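Local coordinates for protein D-alanyl transferase DltD (Enterococcus faecalis, PDB 6O93) that probably transfers D-alanine to lipoteichoic acid as part of cell-wall biogenesis in this Gram-positive bacterium, at residues K97-I102 with V288-V293; P253-L258 with S302-L307; F292-V297 with T329-F334. One frame throughout, in Å; residues are numbered along the deposited sequence.

Contact 1: K97-I102 with V288-V293; sequences KKAVFI and VDVLFV
Lys98–Ile102 and Asp289–Val293 pair residue for residue as neighbouring parallel strands, with their axes 4.7 Å apart at closest approach and their directions 21° apart. Five backbone hydrogen bonds join them. They start at Asp289 N to Lys97 O and alternate between the strands as far as Val293 N to Phe101 O, which spans 2.9 Å. CA-H groups add contacts to the same carbonyls, as from Lys98 CA to Asp289 O at 3.1 Å.

Ala99, Phe101, Val290 and Phe292 lie on one face of the sheet. Phe101 CG is anti to its backbone N (chi1 -163°), which carries the ring away from Phe292, while Phe292 CG sits beside its own N and its ring leans back toward Phe101. Phe292 CD2 therefore meets Phe101 CB at 3.6 Å. The two rings are oblique, with planes at 44°. Val290 CG1 lies over one face of the Phe292 ring, toward its rim, and also touches Phe101 CB at 3.9 Å. Helix 272-285 covers Val290 and Phe292.

Both are interior strands of a five-stranded parallel sheet, 98-102 its middle one, with strand order 2-1-3-4-5, consistent with the SGNH hydrolase clan. Strand 40-44 pairs with strand 98-102 on its other side, through backbone bonds of Val100 and Ile102.

Lys98, Val100, Ile102, Asp289, Leu291 and Val293 occupy the other face, against which helix 352-367 packs. Ile102 CG1 lies alongside Val293 CB at 4.2 Å. The Ile102 side chain also touches Glu48, one of the residues that bind the sodium ion. Lys98 and Asp289 run side by side. Lys98 NZ and Asp289 OD2 stay 4.9 Å apart; Lys98 NZ is hydrogen-bonded to the carbonyls of Phe365 and Gln368.

Contact 2: P253-L258 with S302-L307; sequences PVLPKL and SDYTGL
The backbone oxygen Leu255 O takes two hydrogen bonds, one from Tyr304 OH and one from Leu258 N at 3.2 Å. The first comes from the phenol of the other segment. Its modelled length, 2.4 Å from Tyr304 OH to Leu255 O, is very short, and the exact value is doubtful. Leu255 O lies in the plane of the tyrosine ring, at its hydroxyl edge. Tyr304 CG is anti to its backbone N (chi1 -178°), and this swings the ring out from its helix toward segment 253-258.

Leu255 crosses the end of the ring. Its CD1 meets Tyr304 CE2 at 3.6 Å. Leu258 CB approaches the same CE2 carbon at 4.0 Å. Phe240 adds an edge-to-face ring contact with Tyr304, and Tyr247 of helix 244-251 touches Leu255. Thr305, the next residue, approaches the other segment through its CA, 3.7 Å from Leu258 O, while its hydroxyl bonds to Gln262.

The contact lies near the protein surface and joins a short, weakly bonded helical turn to the C-terminal end of helix 299-305. Gly306 leaves that helix with a positive phi of 85°, and its N still bonds to Ser302 O, a common way for a helix to stop at a glycine.

Contact 3: F292-V297 with T329-F334; sequences FVIPPV and TNIADF
Ile294 and Phe334 meet at the tight end of this contact, where Phe334 N bonds to Ile294 O at 2.9 Å. Just beyond, the Pro296 ring lies against the Phe334 carbonyl, with Pro296 CB 3.1 Å from Phe334 O. Phe334 CG stands beside its backbone N (chi1 -62°), and the edge of its ring faces Val293, with Phe334 CD2 4.2 Å from Val293 CG1. Val358 and Gln361 of helix 352-367 touch Phe334.

In the middle, Ala332 is bonded through both its N and its O. Its N bonds to Phe292 O at 2.7 Å, and its O accepts from Ile294 N. A nearly straight bond of 3.0 Å runs from Phe292 N to Asn330 O.

Ile331 and Asp333, both partly exposed, make the looser side. Ile331 CG2 is 4.4 Å from Ile294 CD1. Asp333 crosses Ile294 obliquely and brings OD1 to 3.7 Å from Ile294 CB. Its carboxylate is held by Lys320 through a salt bridge and by Ser335 through a hydrogen bond.

Strand 331-333 is an outermost strand of the sheet within this chain. Helix 309-324 lies between the two strands in sequence and packs on Phe292 and Ile331, as in a parallel beta-alpha-beta crossover.

From the N terminus, residues 97-102 come first and pair with 288-293, so contact 1 closes a long loop that is largely helical. Segment 253-258 falls inside that loop, but its partner 302-307 lies after it, so contact 2 crosses contact 1. Contact 3 starts on the strand where contact 1 ends, sharing Phe292 and Val293, and closes a shorter loop at 329-334. Contact 2 crosses it too, since 302-307 lies within that loop and 253-258 comes before it begins. Contacts 1 and 3 tie three adjacent strands into one sheet. Contact 2 is peripheral, about 33 Å from contact 1 between centres, and meets contact 3 where Leu307 packs on Val297.

Contact 1: K97-I102 with V288-V293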
ATOM      1  N   LYS A  97      10.012 -12.064   7.421  1.00 23.95           N
ATOM      2  CA  LYS A  97       9.034 -11.463   8.311  1.00 23.59           C
ATOM      3  C   LYS A  97       7.658 -11.452   7.648  1.00 22.93           C
ATOM      4  O   LYS A  97       7.455 -12.030   6.573  1.00 21.83           O
ATOM      5  CB  LYS A  97       9.499 -10.061   8.711  1.00 24.49           C
ATOM      6  CG  LYS A  97      10.843 -10.077   9.430  1.00 26.55           C
ATOM      7  CD  LYS A  97      11.083  -8.819  10.242  1.00 26.60           C
ATOM      8  CE  LYS A  97      12.351  -8.946  11.069  1.00 26.33           C
ATOM      9  NZ  LYS A  97      13.537  -9.279  10.228  1.00 26.23           N
ATOM     10  N   LYS A  98       6.702 -10.801   8.302  1.00 23.61           N
ATOM     11  CA  LYS A  98       5.329 -10.743   7.828  1.00 23.86           C
ATOM     12  C   LYS A  98       4.968  -9.322   7.421  1.00 22.44           C
ATOM     13  O   LYS A  98       5.463  -8.347   7.994  1.00 23.03           O
ATOM     14  CB  LYS A  98       4.356 -11.240   8.902  1.00 26.45           C
ATOM     15  CG  LYS A  98       4.464 -12.729   9.178  1.00 28.81           C
ATOM     16  CD  LYS A  98       3.365 -13.212  10.106  1.00 31.15           C
ATOM     17  CE  LYS A  98       3.373 -14.727  10.217  1.00 33.72           C
ATOM     18  NZ  LYS A  98       2.416 -15.219  11.242  1.00 36.18           N
ATOM     19  N   ALA A  99       4.099  -9.215   6.419  1.00 20.04           N
ATOM     20  CA  ALA A  99       3.653  -7.924   5.924  1.00 17.36           C
ATOM     21  C   ALA A  99       2.190  -8.018   5.518  1.00 16.89           C
ATOM     22  O   ALA A  99       1.640  -9.107   5.330  1.00 17.14           O
ATOM     23  CB  ALA A  99       4.500  -7.452   4.736  1.00 17.32           C
ATOM     24  N   VAL A 100       1.562  -6.854   5.397  1.00 16.57           N
ATOM     25  CA  VAL A 100       0.186  -6.734   4.933  1.00 16.59           C
ATOM     26  C   VAL A 100       0.186  -5.800   3.732  1.00 16.25           C
ATOM     27  O   VAL A 100       0.828  -4.744   3.762  1.00 16.78           O
ATOM     28  CB  VAL A 100      -0.746  -6.213   6.043  1.00 16.31           C
ATOM     29  CG1 VAL A 100      -2.167  -6.053   5.522  1.00 16.97           C
ATOM     30  CG2 VAL A 100      -0.722  -7.153   7.238  1.00 15.56           C
ATOM     31  N   PHE A 101      -0.521  -6.197   2.676  1.00 16.77           N
ATOM     32  CA  PHE A 101      -0.559  -5.443   1.425  1.00 18.03           C
ATOM     33  C   PHE A 101      -2.016  -5.195   1.066  1.00 19.10           C
ATOM     34  O   PHE A 101      -2.755  -6.138   0.768  1.00 20.18           O
ATOM     35  CB  PHE A 101       0.161  -6.199   0.306  1.00 17.97           C
ATOM     36  CG  PHE A 101       0.522  -5.340  -0.875  1.00 17.22           C
ATOM     37  CD1 PHE A 101      -0.442  -4.967  -1.799  1.00 17.47           C
ATOM     38  CD2 PHE A 101       1.824  -4.917  -1.065  1.00 17.75           C
ATOM     39  CE1 PHE A 101      -0.112  -4.180  -2.886  1.00 18.46           C
ATOM     40  CE2 PHE A 101       2.161  -4.127  -2.152  1.00 18.03           C
ATOM     41  CZ  PHE A 101       1.191  -3.760  -3.063  1.00 18.48           C
ATOM     42  N   ILE A 102      -2.431  -3.934   1.089  1.00 19.99           N
ATOM     43  CA  ILE A 102      -3.813  -3.562   0.816  1.00 21.51           C
ATOM     44  C   ILE A 102      -3.894  -3.088  -0.629  1.00 21.76           C
ATOM     45  O   ILE A 102      -3.394  -2.012  -0.976  1.00 20.62           O
ATOM     46  CB  ILE A 102      -4.312  -2.491   1.793  1.00 23.15           C
ATOM     47  CG1 ILE A 102      -4.310  -3.058   3.216  1.00 26.05           C
ATOM     48  CG2 ILE A 102      -5.713  -2.028   1.401  1.00 23.58           C
ATOM     49  CD1 ILE A 102      -4.603  -2.042   4.283  1.00 28.55           C
ATOM     50  N   VAL A 288       9.146 -13.049   2.338  1.00 20.91           N
ATOM     51  CA  VAL A 288       8.188 -12.313   3.155  1.00 19.55           C
ATOM     52  C   VAL A 288       6.832 -12.998   3.060  1.00 19.55           C
ATOM     53  O   VAL A 288       6.315 -13.224   1.960  1.00 20.57           O
ATOM     54  CB  VAL A 288       8.092 -10.846   2.706  1.00 18.27           C
ATOM     55  CG1 VAL A 288       7.188 -10.059   3.647  1.00 17.62           C
ATOM     56  CG2 VAL A 288       9.477 -10.216   2.628  1.00 18.64           C
ATOM     57  N   ASP A 289       6.255 -13.321   4.214  1.00 19.18           N
ATOM     58  CA  ASP A 289       4.904 -13.858   4.294  1.00 19.24           C
ATOM     59  C   ASP A 289       3.928 -12.688   4.314  1.00 19.65           C
ATOM     60  O   ASP A 289       4.054 -11.787   5.148  1.00 20.29           O
ATOM     61  CB  ASP A 289       4.750 -14.723   5.546  1.00 20.79           C
ATOM     62  CG  ASP A 289       3.524 -15.617   5.501  1.00 22.62           C
ATOM     63  OD1 ASP A 289       2.850 -15.676   4.449  1.00 22.29           O
ATOM     64  OD2 ASP A 289       3.237 -16.268   6.529  1.00 24.60           O
ATOM     65  N   VAL A 290       2.965 -12.692   3.394  1.00 19.49           N
ATOM     66  CA  VAL A 290       2.159 -11.509   3.123  1.00 19.43           C
ATOM     67  C   VAL A 290       0.683 -11.870   3.125  1.00 21.02           C
ATOM     68  O   VAL A 290       0.276 -12.876   2.535  1.00 21.86           O
ATOM     69  CB  VAL A 290       2.545 -10.866   1.774  1.00 18.15           C
ATOM     70  CG1 VAL A 290       1.769  -9.573   1.563  1.00 18.20           C
ATOM     71  CG2 VAL A 290       4.040 -10.621   1.715  1.00 17.83           C
ATOM     72  N   LEU A 291      -0.119 -11.032   3.780  1.00 20.81           N
ATOM     73  CA  LEU A 291      -1.572 -11.089   3.683  1.00 19.84           C
ATOM     74  C   LEU A 291      -2.038  -9.967   2.760  1.00 18.38           C
ATOM     75  O   LEU A 291      -1.790  -8.787   3.039  1.00 17.64           O
ATOM     76  CB  LEU A 291      -2.220 -10.958   5.060  1.00 20.48           C
ATOM     77  CG  LEU A 291      -3.745 -10.808   5.069  1.00 20.64           C
ATOM     78  CD1 LEU A 291      -4.425 -12.035   4.469  1.00 20.92           C
ATOM     79  CD2 LEU A 291      -4.236 -10.554   6.477  1.00 21.59           C
ATOM     80  N   PHE A 292      -2.702 -10.334   1.669  1.00 18.01           N
ATOM     81  CA  PHE A 292      -3.230  -9.374   0.711  1.00 17.16           C
ATOM     82  C   PHE A 292      -4.707  -9.124   0.985  1.00 17.10           C
ATOM     83  O   PHE A 292      -5.472 -10.061   1.232  1.00 18.55           O
ATOM     84  CB  PHE A 292      -3.036  -9.875  -0.721  1.00 16.97           C
ATOM     85  CG  PHE A 292      -1.594 -10.016  -1.119  1.00 16.33           C
ATOM     86  CD1 PHE A 292      -0.905 -11.191  -0.867  1.00 17.36           C
ATOM     87  CD2 PHE A 292      -0.926  -8.972  -1.731  1.00 15.17           C
ATOM     88  CE1 PHE A 292       0.426 -11.320  -1.223  1.00 16.60           C
ATOM     89  CE2 PHE A 292       0.405  -9.096  -2.090  1.00 15.43           C
ATOM     90  CZ  PHE A 292       1.081 -10.272  -1.835  1.00 15.29           C
ATOM     91  N   VAL A 293      -5.103  -7.855   0.932  1.00 16.96           N
ATOM     92  CA  VAL A 293      -6.471  -7.434   1.215  1.00 18.09           C
ATOM     93  C   VAL A 293      -7.031  -6.755  -0.026  1.00 18.39           C
ATOM     94  O   VAL A 293      -6.370  -5.898  -0.622  1.00 18.94           O
ATOM     95  CB  VAL A 293      -6.531  -6.488   2.429  1.00 18.60           C
ATOM     96  CG1 VAL A 293      -7.965  -6.070   2.712  1.00 20.11           C
ATOM     97  CG2 VAL A 293      -5.909  -7.150   3.651  1.00 19.67           C
TER

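Contact 2: P253-L258 with S302-L307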
ATOM      1  N   PRO A 253     -21.348  19.093  -3.413  1.00 49.01           N
ATOM      2  CA  PRO A 253     -21.349  20.212  -4.371  1.00 50.62           C
ATOM      3  C   PRO A 253     -21.494  19.783  -5.822  1.00 50.38           C
ATOM      4  O   PRO A 253     -21.800  20.633  -6.667  1.00 51.36           O
ATOM      5  CB  PRO A 253     -19.992  20.893  -4.130  1.00 50.36           C
ATOM      6  CG  PRO A 253     -19.482  20.335  -2.834  1.00 49.48           C
ATOM      7  CD  PRO A 253     -20.047  18.957  -2.738  1.00 47.60           C
ATOM      8  N   VAL A 254     -21.289  18.505  -6.141  1.00 48.64           N
ATOM      9  CA  VAL A 254     -21.300  18.051  -7.528  1.00 47.76           C
ATOM     10  C   VAL A 254     -22.121  16.776  -7.657  1.00 46.41           C
ATOM     11  O   VAL A 254     -21.940  16.005  -8.607  1.00 46.31           O
ATOM     12  CB  VAL A 254     -19.865  17.831  -8.041  1.00 47.34           C
ATOM     13  CG1 VAL A 254     -19.063  19.119  -7.941  1.00 48.82           C
ATOM     14  CG2 VAL A 254     -19.181  16.713  -7.262  1.00 45.73           C
ATOM     15  N   LEU A 255     -23.033  16.549  -6.713  1.00 45.17           N
ATOM     16  CA  LEU A 255     -23.800  15.306  -6.699  1.00 42.91           C
ATOM     17  C   LEU A 255     -24.478  14.999  -8.029  1.00 42.91           C
ATOM     18  O   LEU A 255     -24.418  13.836  -8.463  1.00 40.41           O
ATOM     19  CB  LEU A 255     -24.835  15.357  -5.565  1.00 43.16           C
ATOM     20  CG  LEU A 255     -25.732  14.128  -5.394  1.00 42.43           C
ATOM     21  CD1 LEU A 255     -24.906  12.902  -5.040  1.00 39.96           C
ATOM     22  CD2 LEU A 255     -26.795  14.382  -4.336  1.00 44.01           C
ATOM     23  N   PRO A 256     -25.125  15.949  -8.714  1.00 45.19           N
ATOM     24  CA  PRO A 256     -25.778  15.600  -9.988  1.00 47.61           C
ATOM     25  C   PRO A 256     -24.807  15.134 -11.060  1.00 49.27           C
ATOM     26  O   PRO A 256     -25.130  14.214 -11.822  1.00 48.80           O
ATOM     27  CB  PRO A 256     -26.482  16.906 -10.391  1.00 48.65           C
ATOM     28  CG  PRO A 256     -26.597  17.696  -9.130  1.00 48.41           C
ATOM     29  CD  PRO A 256     -25.382  17.348  -8.331  1.00 46.12           C
ATOM     30  N   LYS A 257     -23.623  15.746 -11.145  1.00 52.39           N
ATOM     31  CA  LYS A 257     -22.660  15.376 -12.175  1.00 54.91           C
ATOM     32  C   LYS A 257     -22.082  13.984 -11.963  1.00 50.85           C
ATOM     33  O   LYS A 257     -21.590  13.380 -12.922  1.00 50.81           O
ATOM     34  CB  LYS A 257     -21.523  16.399 -12.229  1.00 60.38           C
ATOM     35  CG  LYS A 257     -21.914  17.730 -12.855  1.00 67.26           C
ATOM     36  CD  LYS A 257     -20.698  18.613 -13.122  1.00 70.86           C
ATOM     37  CE  LYS A 257     -20.045  19.087 -11.831  1.00 72.49           C
ATOM     38  NZ  LYS A 257     -18.912  20.024 -12.087  1.00 74.31           N
ATOM     39  N   LEU A 258     -22.127  13.461 -10.736  1.00 46.67           N
ATOM     40  CA  LEU A 258     -21.540  12.160 -10.445  1.00 41.66           C
ATOM     41  C   LEU A 258     -22.448  10.997 -10.820  1.00 41.55           C
ATOM     42  O   LEU A 258     -21.970   9.859 -10.885  1.00 39.20           O
ATOM     43  CB  LEU A 258     -21.184  12.070  -8.960  1.00 38.07           C
ATOM     44  CG  LEU A 258     -20.174  13.111  -8.474  1.00 36.80           C
ATOM     45  CD1 LEU A 258     -19.889  12.926  -6.993  1.00 34.92           C
ATOM     46  CD2 LEU A 258     -18.885  13.038  -9.285  1.00 36.62           C
ATOM     47  N   SER A 302     -21.905   2.754  -5.808  1.00 30.01           N
ATOM     48  CA  SER A 302     -21.747   2.245  -7.167  1.00 28.84           C
ATOM     49  C   SER A 302     -23.075   2.228  -7.915  1.00 30.06           C
ATOM     50  O   SER A 302     -23.102   2.423  -9.136  1.00 30.12           O
ATOM     51  CB  SER A 302     -21.129   0.847  -7.137  1.00 27.83           C
ATOM     52  OG  SER A 302     -21.899  -0.042  -6.345  1.00 29.92           O
ATOM     53  N   ASP A 303     -24.186   1.996  -7.207  1.00 31.39           N
ATOM     54  CA  ASP A 303     -25.493   2.086  -7.848  1.00 33.38           C
ATOM     55  C   ASP A 303     -25.739   3.481  -8.407  1.00 33.63           C
ATOM     56  O   ASP A 303     -26.422   3.633  -9.426  1.00 34.21           O
ATOM     57  CB  ASP A 303     -26.600   1.719  -6.856  1.00 36.47           C
ATOM     58  CG  ASP A 303     -26.645   0.234  -6.545  1.00 37.24           C
ATOM     59  OD1 ASP A 303     -26.170  -0.569  -7.374  1.00 36.40           O
ATOM     60  OD2 ASP A 303     -27.170  -0.131  -5.470  1.00 39.10           O
ATOM     61  N   TYR A 304     -25.192   4.508  -7.756  1.00 33.58           N
ATOM     62  CA  TYR A 304     -25.413   5.881  -8.191  1.00 34.31           C
ATOM     63  C   TYR A 304     -24.449   6.284  -9.300  1.00 32.93           C
ATOM     64  O   TYR A 304     -24.847   6.959 -10.256  1.00 32.83           O
ATOM     65  CB  TYR A 304     -25.281   6.829  -6.998  1.00 35.47           C
ATOM     66  CG  TYR A 304     -25.531   8.281  -7.333  1.00 36.36           C
ATOM     67  CD1 TYR A 304     -26.823   8.761  -7.500  1.00 38.06           C
ATOM     68  CD2 TYR A 304     -24.477   9.174  -7.475  1.00 35.48           C
ATOM     69  CE1 TYR A 304     -27.059  10.084  -7.804  1.00 39.40           C
ATOM     70  CE2 TYR A 304     -24.703  10.501  -7.778  1.00 37.02           C
ATOM     71  CZ  TYR A 304     -25.997  10.951  -7.940  1.00 39.30           C
ATOM     72  OH  TYR A 304     -26.231  12.271  -8.242  1.00 41.57           O
ATOM     73  N   THR A 305     -23.178   5.882  -9.191  1.00 31.01           N
ATOM     74  CA  THR A 305     -22.181   6.259 -10.186  1.00 30.79           C
ATOM     75  C   THR A 305     -22.174   5.337 -11.397  1.00 30.60           C
ATOM     76  O   THR A 305     -21.613   5.705 -12.434  1.00 30.35           O
ATOM     77  CB  THR A 305     -20.779   6.268  -9.566  1.00 29.01           C
ATOM     78  OG1 THR A 305     -20.404   4.935  -9.197  1.00 27.37           O
ATOM     79  CG2 THR A 305     -20.737   7.168  -8.338  1.00 29.68           C
ATOM     80  N   GLY A 306     -22.771   4.153 -11.291  1.00 31.01           N
ATOM     81  CA  GLY A 306     -22.759   3.201 -12.380  1.00 30.84           C
ATOM     82  C   GLY A 306     -21.530   2.319 -12.457  1.00 29.29           C
ATOM     83  O   GLY A 306     -21.423   1.520 -13.396  1.00 29.23           O
ATOM     84  N   LEU A 307     -20.597   2.436 -11.512  1.00 27.35           N
ATOM     85  CA  LEU A 307     -19.437   1.553 -11.496  1.00 25.39           C
ATOM     86  C   LEU A 307     -19.890   0.101 -11.416  1.00 24.81           C
ATOM     87  O   LEU A 307     -20.728  -0.257 -10.582  1.00 23.93           O
ATOM     88  CB  LEU A 307     -18.529   1.890 -10.313  1.00 25.40           C
ATOM     89  CG  LEU A 307     -17.192   1.144 -10.264  1.00 24.66           C
ATOM     90  CD1 LEU A 307     -16.253   1.651 -11.355  1.00 24.48           C
ATOM     91  CD2 LEU A 307     -16.547   1.273  -8.893  1.00 24.12           C
TER

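Contact 3: F292-V297 with T329-F334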
ATOM      1  N   PHE A 292      -2.702 -10.334   1.669  1.00 18.01           N
ATOM      2  CA  PHE A 292      -3.230  -9.374   0.711  1.00 17.16           C
ATOM      3  C   PHE A 292      -4.707  -9.124   0.985  1.00 17.10           C
ATOM      4  O   PHE A 292      -5.472 -10.061   1.232  1.00 18.55           O
ATOM      5  CB  PHE A 292      -3.036  -9.875  -0.721  1.00 16.97           C
ATOM      6  CG  PHE A 292      -1.594 -10.016  -1.119  1.00 16.33           C
ATOM      7  CD1 PHE A 292      -0.905 -11.191  -0.867  1.00 17.36           C
ATOM      8  CD2 PHE A 292      -0.926  -8.972  -1.731  1.00 15.17           C
ATOM      9  CE1 PHE A 292       0.426 -11.320  -1.223  1.00 16.60           C
ATOM     10  CE2 PHE A 292       0.405  -9.096  -2.090  1.00 15.43           C
ATOM     11  CZ  PHE A 292       1.081 -10.272  -1.835  1.00 15.29           C
ATOM     12  N   VAL A 293      -5.103  -7.855   0.932  1.00 16.96           N
ATOM     13  CA  VAL A 293      -6.471  -7.434   1.215  1.00 18.09           C
ATOM     14  C   VAL A 293      -7.031  -6.755  -0.026  1.00 18.39           C
ATOM     15  O   VAL A 293      -6.370  -5.898  -0.622  1.00 18.94           O
ATOM     16  CB  VAL A 293      -6.531  -6.488   2.429  1.00 18.60           C
ATOM     17  CG1 VAL A 293      -7.965  -6.070   2.712  1.00 20.11           C
ATOM     18  CG2 VAL A 293      -5.909  -7.150   3.651  1.00 19.67           C
ATOM     19  N   ILE A 294      -8.243  -7.140  -0.414  1.00 19.46           N
ATOM     20  CA  ILE A 294      -8.954  -6.519  -1.525  1.00 20.73           C
ATOM     21  C   ILE A 294     -10.241  -5.922  -0.969  1.00 21.28           C
ATOM     22  O   ILE A 294     -11.106  -6.661  -0.491  1.00 21.48           O
ATOM     23  CB  ILE A 294      -9.266  -7.513  -2.656  1.00 21.73           C
ATOM     24  CG1 ILE A 294      -7.986  -8.188  -3.150  1.00 21.18           C
ATOM     25  CG2 ILE A 294      -9.959  -6.793  -3.812  1.00 21.92           C
ATOM     26  CD1 ILE A 294      -8.228  -9.267  -4.188  1.00 21.47           C
ATOM     27  N   PRO A 295     -10.423  -4.605  -1.008  1.00 21.93           N
ATOM     28  CA  PRO A 295     -11.634  -4.010  -0.451  1.00 23.05           C
ATOM     29  C   PRO A 295     -12.754  -3.989  -1.474  1.00 22.96           C
ATOM     30  O   PRO A 295     -12.519  -4.197  -2.674  1.00 21.96           O
ATOM     31  CB  PRO A 295     -11.188  -2.589  -0.093  1.00 22.50           C
ATOM     32  CG  PRO A 295     -10.196  -2.270  -1.159  1.00 21.66           C
ATOM     33  CD  PRO A 295      -9.487  -3.569  -1.487  1.00 21.14           C
ATOM     34  N   PRO A 296     -13.986  -3.745  -1.041  1.00 23.34           N
ATOM     35  CA  PRO A 296     -15.075  -3.531  -2.001  1.00 22.92           C
ATOM     36  C   PRO A 296     -15.293  -2.057  -2.293  1.00 22.37           C
ATOM     37  O   PRO A 296     -14.573  -1.196  -1.775  1.00 21.01           O
ATOM     38  CB  PRO A 296     -16.282  -4.142  -1.285  1.00 24.84           C
ATOM     39  CG  PRO A 296     -16.003  -3.855   0.170  1.00 25.69           C
ATOM     40  CD  PRO A 296     -14.492  -3.875   0.338  1.00 23.57           C
ATOM     41  N   VAL A 297     -16.281  -1.764  -3.131  1.00 23.08           N
ATOM     42  CA  VAL A 297     -16.822  -0.421  -3.292  1.00 24.40           C
ATOM     43  C   VAL A 297     -18.256  -0.446  -2.786  1.00 27.65           C
ATOM     44  O   VAL A 297     -19.010  -1.380  -3.082  1.00 27.82           O
ATOM     45  CB  VAL A 297     -16.755   0.052  -4.759  1.00 23.20           C
ATOM     46  CG1 VAL A 297     -17.457   1.393  -4.925  1.00 23.16           C
ATOM     47  CG2 VAL A 297     -15.306   0.147  -5.221  1.00 21.57           C
ATOM     48  N   THR A 329      -0.965 -17.284  -1.035  1.00 23.21           N
ATOM     49  CA  THR A 329      -2.232 -17.921  -0.702  1.00 25.65           C
ATOM     50  C   THR A 329      -2.961 -17.256   0.459  1.00 25.15           C
ATOM     51  O   THR A 329      -4.057 -17.701   0.815  1.00 26.16           O
ATOM     52  CB  THR A 329      -2.007 -19.404  -0.376  1.00 27.20           C
ATOM     53  OG1 THR A 329      -1.180 -19.524   0.787  1.00 27.08           O
ATOM     54  CG2 THR A 329      -1.336 -20.113  -1.543  1.00 28.03           C
ATOM     55  N   ASN A 330      -2.392 -16.215   1.061  1.00 24.04           N
ATOM     56  CA  ASN A 330      -3.048 -15.477   2.141  1.00 24.10           C
ATOM     57  C   ASN A 330      -3.736 -14.267   1.519  1.00 23.26           C
ATOM     58  O   ASN A 330      -3.104 -13.234   1.285  1.00 22.28           O
ATOM     59  CB  ASN A 330      -2.042 -15.055   3.206  1.00 24.43           C
ATOM     60  CG  ASN A 330      -1.252 -16.222   3.762  1.00 24.87           C
ATOM     61  OD1 ASN A 330      -1.814 -17.257   4.120  1.00 24.70           O
ATOM     62  ND2 ASN A 330       0.061 -16.060   3.834  1.00 25.67           N
ATOM     63  N   ILE A 331      -5.036 -14.391   1.257  1.00 23.86           N
ATOM     64  CA  ILE A 331      -5.801 -13.351   0.578  1.00 24.94           C
ATOM     65  C   ILE A 331      -7.111 -13.146   1.324  1.00 25.97           C
ATOM     66  O   ILE A 331      -7.918 -14.076   1.438  1.00 28.09           O
ATOM     67  CB  ILE A 331      -6.075 -13.704  -0.893  1.00 25.08           C
ATOM     68  CG1 ILE A 331      -4.767 -14.022  -1.622  1.00 25.24           C
ATOM     69  CG2 ILE A 331      -6.803 -12.556  -1.588  1.00 24.52           C
ATOM     70  CD1 ILE A 331      -4.963 -14.478  -3.054  1.00 25.93           C
ATOM     71  N   ALA A 332      -7.328 -11.929   1.817  1.00 24.42           N
ATOM     72  CA  ALA A 332      -8.600 -11.537   2.423  1.00 24.57           C
ATOM     73  C   ALA A 332      -9.364 -10.730   1.378  1.00 24.48           C
ATOM     74  O   ALA A 332      -9.192  -9.518   1.252  1.00 24.07           O
ATOM     75  CB  ALA A 332      -8.376 -10.743   3.705  1.00 24.48           C
ATOM     76  N   ASP A 333     -10.214 -11.417   0.618  1.00 24.95           N
ATOM     77  CA  ASP A 333     -10.959 -10.800  -0.479  1.00 23.83           C
ATOM     78  C   ASP A 333     -12.315 -10.347   0.047  1.00 22.28           C
ATOM     79  O   ASP A 333     -13.234 -11.153   0.204  1.00 23.12           O
ATOM     80  CB  ASP A 333     -11.113 -11.779  -1.639  1.00 24.94           C
ATOM     81  CG  ASP A 333     -11.849 -11.173  -2.820  1.00 26.12           C
ATOM     82  OD1 ASP A 333     -12.110  -9.952  -2.800  1.00 25.52           O
ATOM     83  OD2 ASP A 333     -12.170 -11.922  -3.769  1.00 27.14           O
ATOM     84  N   PHE A 334     -12.445  -9.049   0.311  1.00 21.02           N
ATOM     85  CA  PHE A 334     -13.709  -8.464   0.732  1.00 21.50           C
ATOM     86  C   PHE A 334     -14.416  -7.725  -0.404  1.00 21.19           C
ATOM     87  O   PHE A 334     -15.309  -6.911  -0.145  1.00 20.17           O
ATOM     88  CB  PHE A 334     -13.486  -7.523   1.917  1.00 21.67           C
ATOM     89  CG  PHE A 334     -12.940  -8.206   3.141  1.00 22.82           C
ATOM     90  CD1 PHE A 334     -13.712  -9.109   3.850  1.00 24.25           C
ATOM     91  CD2 PHE A 334     -11.658  -7.934   3.589  1.00 22.69           C
ATOM     92  CE1 PHE A 334     -13.214  -9.736   4.978  1.00 25.25           C
ATOM     93  CE2 PHE A 334     -11.153  -8.557   4.715  1.00 22.89           C
ATOM     94  CZ  PHE A 334     -11.933  -9.458   5.411  1.00 24.60           C
TER